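Local coordinates for protein ribose 5-phosphate isomerase, putative (PDB 6FXS) that probably interconverts ribose 5-phosphate and ribulose 5-phosphate, as an isomerase of the RpiB/LacAB sugar-phosphate family, at residues V139-E142 against I143-F147. Numbering follows the deposited sequence.
Sequences VLRE and IIMTF
V139 through F147 run as one unbroken piece of helix 137-149, and four successive i to i+4 backbone bonds join the turn at V139-E142 to the one that follows. I143 N reaches V139 O at 2.9 Å, I144 N and M145 N repeat the pattern onto L140 O and R141 O, and T146 N closes on E142 O. That last carbonyl takes a second bond: T146 OG1 lies 2.6 Å from E142 O, arriving from the face of the carbonyl plane opposite to the amide. The threonine hydroxyl gets there because OG1 stands anti to its own carbonyl carbon (chi1 -59°), which places it beside its own backbone N and turns it back toward the preceding turn; E142 O is thus gripped by two donors from one residue.

This helix packs against the parallel sheet of the alpha/beta/alpha sandwich, between helices 37-46 and 113-121. Its inner side carries L140, I143 and I144, all of which touch L130 of strand 127-131; I144 also meets I40, Y43 and V44. On the flank toward helix 113-121, T146 touches H113 and V117.

On the partly exposed side, M145 sits beside R141. Its SD lies over the centre of one guanidinium face, 3.5 Å from R141 CZ. The arginine reaches this place with CG anti to the backbone N (chi1 170°) and an extended chain as far as NE. R141 NH2 also forms a salt bridge with E46 of helix 37-46, which probably helps hold the guanidinium in the plane that the sulfur covers.

Near the start of the segment, I143 CD1 packs on V139 CG1 at 3.9 Å, the two side chains crossing at a slant, and V139 also touches T134 of a second subunit.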
loop_
_atom_site.group_PDB
_atom_site.type_symbol
_atom_site.label_atom_id
_atom_site.label_comp_id
_atom_site.label_asym_id
_atom_site.label_seq_id
_atom_site.Cartn_x
_atom_site.Cartn_y
_atom_site.Cartn_z
ATOM N N VAL B 139 5.980 -4.137 -8.450
ATOM C CA VAL B 139 5.989 -2.843 -7.812
ATOM C C VAL B 139 7.392 -2.541 -7.402
ATOM O O VAL B 139 7.866 -1.399 -7.489
ATOM C CB VAL B 139 4.957 -2.753 -6.666
ATOM C CG1 VAL B 139 5.045 -1.390 -6.000
ATOM C CG2 VAL B 139 3.596 -2.938 -7.206
ATOM N N LEU B 140 8.135 -3.556 -7.006
ATOM C CA LEU B 140 9.521 -3.300 -6.750
ATOM C C LEU B 140 10.258 -2.779 -7.984
ATOM O O LEU B 140 11.093 -1.874 -7.912
ATOM C CB LEU B 140 10.158 -4.596 -6.268
ATOM C CG LEU B 140 9.840 -5.156 -4.866
ATOM C CD1 LEU B 140 10.490 -6.534 -4.654
ATOM C CD2 LEU B 140 10.340 -4.180 -3.857
ATOM N N ARG B 141 9.973 -3.410 -9.110
ATOM C CA ARG B 141 10.513 -2.984 -10.385
ATOM C C ARG B 141 10.102 -1.550 -10.697
ATOM O O ARG B 141 10.936 -0.717 -11.124
ATOM C CB ARG B 141 10.023 -3.922 -11.504
ATOM C CG ARG B 141 10.335 -3.409 -12.923
ATOM C CD ARG B 141 9.962 -4.513 -13.912
ATOM N NE ARG B 141 10.298 -4.147 -15.254
ATOM C CZ ARG B 141 9.624 -3.301 -16.013
ATOM N NH1 ARG B 141 8.573 -2.636 -15.571
ATOM N NH2 ARG B 141 10.041 -3.082 -17.226
ATOM N N GLU B 142 8.799 -1.261 -10.541
ATOM C CA GLU B 142 8.338 0.140 -10.789
ATOM C C GLU B 142 9.082 1.134 -9.944
ATOM O O GLU B 142 9.498 2.213 -10.425
ATOM C CB GLU B 142 6.804 0.257 -10.561
ATOM C CG GLU B 142 6.179 1.600 -10.854
ATOM C CD GLU B 142 4.747 1.618 -10.375
ATOM O OE1 GLU B 142 4.375 1.260 -9.237
ATOM O OE2 GLU B 142 3.960 1.904 -11.164
ATOM N N ILE B 143 9.215 0.825 -8.672
ATOM C CA ILE B 143 9.854 1.727 -7.733
ATOM C C ILE B 143 11.329 1.975 -8.173
ATOM O O ILE B 143 11.791 3.108 -8.188
ATOM C CB ILE B 143 9.847 1.168 -6.259
ATOM C CG1 ILE B 143 8.410 1.174 -5.624
ATOM C CG2 ILE B 143 10.848 1.914 -5.371
ATOM C CD1 ILE B 143 8.234 0.163 -4.475
ATOM N N ILE B 144 12.065 0.905 -8.460
ATOM C CA ILE B 144 13.482 1.014 -8.823
ATOM C C ILE B 144 13.674 1.855 -10.092
ATOM O O ILE B 144 14.459 2.827 -10.129
ATOM C CB ILE B 144 14.121 -0.401 -8.912
ATOM C CG1 ILE B 144 14.365 -0.918 -7.504
ATOM C CG2 ILE B 144 15.424 -0.362 -9.719
ATOM C CD1 ILE B 144 14.473 -2.421 -7.424
ATOM N N MET B 145 12.863 1.568 -11.074
ATOM C CA MET B 145 12.950 2.319 -12.339
ATOM C C MET B 145 12.640 3.785 -12.111
ATOM O O MET B 145 13.320 4.686 -12.683
ATOM C CB MET B 145 12.071 1.706 -13.441
ATOM C CG MET B 145 12.577 0.292 -13.815
ATOM S SD MET B 145 11.603 -0.553 -15.073
ATOM C CE MET B 145 11.891 0.486 -16.523
ATOM N N THR B 146 11.600 4.028 -11.297
ATOM C CA THR B 146 11.146 5.389 -11.044
ATOM C C THR B 146 12.236 6.111 -10.222
ATOM O O THR B 146 12.585 7.255 -10.476
ATOM C CB THR B 146 9.775 5.377 -10.285
ATOM O OG1 THR B 146 8.845 4.691 -11.094
ATOM C CG2 THR B 146 9.247 6.757 -10.026
ATOM N N PHE B 147 12.733 5.435 -9.194
ATOM C CA PHE B 147 13.720 6.053 -8.339
ATOM C C PHE B 147 14.965 6.489 -9.168
ATOM O O PHE B 147 15.568 7.533 -8.956
ATOM C CB PHE B 147 14.102 5.084 -7.220
ATOM C CG PHE B 147 14.877 5.700 -6.115
ATOM C CD1 PHE B 147 14.218 6.378 -5.081
ATOM C CD2 PHE B 147 16.249 5.654 -6.098
ATOM C CE1 PHE B 147 14.903 6.871 -4.016
ATOM C CE2 PHE B 147 16.972 6.210 -5.031
ATOM C CZ PHE B 147 16.316 6.827 -3.996
#